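Local coordinates for beta-ketoacyl-[acyl-carrier-protein] synthase FabY (Pseudomonas aeruginosa, PDB 4CW4) that catalyses the condensation of acetyl-CoA with malonyl-ACP to acetoacetyl-ACP, the step that initiates fatty acid biosynthesis, at residues A[388-394]-A[544-550]. Numbering follows the deposited sequence.
Sequences AVTDVFI and NASGVVL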
loop_
_atom_site.group_PDB
_atom_site.type_symbol
_atom_site.label_atom_id
_atom_site.label_comp_id
_atom_site.label_asym_id
_atom_site.label_seq_id
_atom_site.Cartn_x
_atom_site.Cartn_y
_atom_site.Cartn_z
ATOM N N ALA A 388 -20.440 2.853 16.494
ATOM C CA ALA A 388 -19.295 3.745 16.713
ATOM C C ALA A 388 -18.031 2.902 16.775
ATOM O O ALA A 388 -18.074 1.735 17.155
ATOM C CB ALA A 388 -19.457 4.539 17.996
ATOM N N VAL A 389 -16.911 3.467 16.369
ATOM C CA VAL A 389 -15.665 2.747 16.417
ATOM C C VAL A 389 -14.688 3.515 17.304
ATOM O O VAL A 389 -14.415 4.675 17.057
ATOM C CB VAL A 389 -15.080 2.540 15.023
ATOM C CG1 VAL A 389 -13.783 1.823 15.152
ATOM C CG2 VAL A 389 -16.016 1.713 14.170
ATOM N N THR A 390 -14.190 2.855 18.347
ATOM C CA THR A 390 -13.421 3.528 19.389
ATOM C C THR A 390 -11.927 3.249 19.337
ATOM O O THR A 390 -11.142 4.060 19.804
ATOM C CB THR A 390 -13.953 3.182 20.783
ATOM O OG1 THR A 390 -14.132 1.782 20.893
ATOM C CG2 THR A 390 -15.288 3.868 21.045
ATOM N N ASP A 391 -11.521 2.119 18.781
ATOM C CA ASP A 391 -10.114 1.771 18.750
ATOM C C ASP A 391 -9.868 0.680 17.746
ATOM O O ASP A 391 -10.733 -0.193 17.523
ATOM C CB ASP A 391 -9.632 1.237 20.101
ATOM C CG ASP A 391 -9.119 2.331 21.048
ATOM O OD1 ASP A 391 -8.202 3.124 20.687
ATOM O OD2 ASP A 391 -9.651 2.389 22.168
ATOM N N VAL A 392 -8.662 0.712 17.190
ATOM C CA VAL A 392 -8.064 -0.419 16.513
ATOM C C VAL A 392 -6.651 -0.552 17.031
ATOM O O VAL A 392 -5.896 0.426 17.073
ATOM C CB VAL A 392 -8.014 -0.216 14.979
ATOM C CG1 VAL A 392 -7.164 -1.307 14.293
ATOM C CG2 VAL A 392 -9.434 -0.193 14.393
ATOM N N PHE A 393 -6.299 -1.763 17.421
ATOM C CA PHE A 393 -4.947 -2.069 17.862
ATOM C C PHE A 393 -4.264 -2.996 16.882
ATOM O O PHE A 393 -4.847 -3.969 16.398
ATOM C CB PHE A 393 -4.982 -2.659 19.262
ATOM C CG PHE A 393 -5.521 -1.694 20.283
ATOM C CD1 PHE A 393 -4.791 -0.579 20.662
ATOM C CD2 PHE A 393 -6.776 -1.873 20.819
ATOM C CE1 PHE A 393 -5.318 0.328 21.568
ATOM C CE2 PHE A 393 -7.299 -0.974 21.726
ATOM C CZ PHE A 393 -6.563 0.119 22.112
ATOM N N ILE A 394 -3.013 -2.660 16.589
ATOM C CA ILE A 394 -2.204 -3.345 15.610
ATOM C C ILE A 394 -0.872 -3.715 16.255
ATOM O O ILE A 394 -0.208 -2.865 16.844
ATOM C CB ILE A 394 -1.931 -2.419 14.405
ATOM C CG1 ILE A 394 -3.237 -2.156 13.635
ATOM C CG2 ILE A 394 -0.865 -3.009 13.492
ATOM C CD1 ILE A 394 -3.150 -1.039 12.576
ATOM N N ASN A 544 -1.397 -8.093 12.396
ATOM C CA ASN A 544 -2.531 -8.448 13.249
ATOM C C ASN A 544 -3.261 -7.183 13.635
ATOM O O ASN A 544 -2.633 -6.160 13.896
ATOM C CB ASN A 544 -2.077 -9.136 14.545
ATOM C CG ASN A 544 -1.161 -10.319 14.298
ATOM O OD1 ASN A 544 -1.615 -11.439 14.041
ATOM N ND2 ASN A 544 0.140 -10.080 14.377
ATOM N N ALA A 545 -4.585 -7.256 13.717
ATOM C CA ALA A 545 -5.365 -6.112 14.171
ATOM C C ALA A 545 -6.648 -6.561 14.807
ATOM O O ALA A 545 -7.211 -7.583 14.413
ATOM C CB ALA A 545 -5.659 -5.143 13.018
ATOM N N SER A 546 -7.102 -5.781 15.793
ATOM C CA SER A 546 -8.418 -5.980 16.377
ATOM C C SER A 546 -9.100 -4.636 16.555
ATOM O O SER A 546 -8.478 -3.669 17.007
ATOM C CB SER A 546 -8.332 -6.693 17.730
ATOM O OG SER A 546 -7.622 -7.905 17.623
ATOM N N GLY A 547 -10.366 -4.566 16.154
ATOM C CA GLY A 547 -11.150 -3.350 16.273
ATOM C C GLY A 547 -12.310 -3.470 17.240
ATOM O O GLY A 547 -12.868 -4.562 17.417
ATOM N N VAL A 548 -12.700 -2.339 17.822
ATOM C CA VAL A 548 -13.820 -2.271 18.758
ATOM C C VAL A 548 -14.954 -1.461 18.141
ATOM O O VAL A 548 -14.777 -0.295 17.775
ATOM C CB VAL A 548 -13.386 -1.616 20.091
ATOM C CG1 VAL A 548 -14.548 -1.598 21.076
ATOM C CG2 VAL A 548 -12.208 -2.358 20.685
ATOM N N VAL A 549 -16.122 -2.084 18.041
ATOM C CA VAL A 549 -17.307 -1.442 17.487
ATOM C C VAL A 549 -18.413 -1.471 18.535
ATOM O O VAL A 549 -18.699 -2.516 19.113
ATOM C CB VAL A 549 -17.813 -2.176 16.211
ATOM C CG1 VAL A 549 -18.866 -1.333 15.493
ATOM C CG2 VAL A 549 -16.666 -2.543 15.287
ATOM N N LEU A 550 -19.010 -0.312 18.780
ATOM C CA LEU A 550 -20.113 -0.154 19.721
ATOM C C LEU A 550 -21.427 -0.069 18.966
ATOM O O LEU A 550 -21.478 0.473 17.863
ATOM C CB LEU A 550 -19.940 1.124 20.543
ATOM C CG LEU A 550 -18.577 1.348 21.204
ATOM C CD1 LEU A 550 -18.589 2.664 21.989
ATOM C CD2 LEU A 550 -18.216 0.163 22.097
#
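Two antiparallel strands, 388-394 and 544-550, pair through their backbones in the buried core of the ketosynthase, their axes approaching to 4.7 Å. At one end A388 and L550 exchange two hydrogen bonds, including L550 N to A388 O at 2.8 Å; toward the other, F393 and S546 do the same, both donors lying in the carbonyl planes. Between them the register slips at a classic beta bulge: T390 and D391 together face V548. T390 N reaches V548 O in a longer bond of 3.3 Å, whereas V548 N bonds D391 O at 2.9 Å. The bulge puts the T390 side chain on the same side as D391, V548 and L550. Its OG1, set between backbone N and carbonyl carbon (chi1 48°), packs 3.4 Å from V548 CG1, while CG2 meets L550 CD1 at 3.6 Å, T390 and L550 crossing at about a right angle. Here too the second subunit docks: its R633 forms a salt bridge with D391 OD2 and a hydrogen bond with T390 O. V389, V392, I394, A545 and V549 share one face, where I394 CG1 rests 3.9 Å from A545 CB; V389, I394 and A545 touch helix 288-301, starting just after C286, the probable active-site cysteine. D391, F393 and S546 on the other face meet helix 409-425. Such a strand pair, sandwiched between helical layers, is characteristic of the alpha-beta-alpha-beta-alpha thiolase fold.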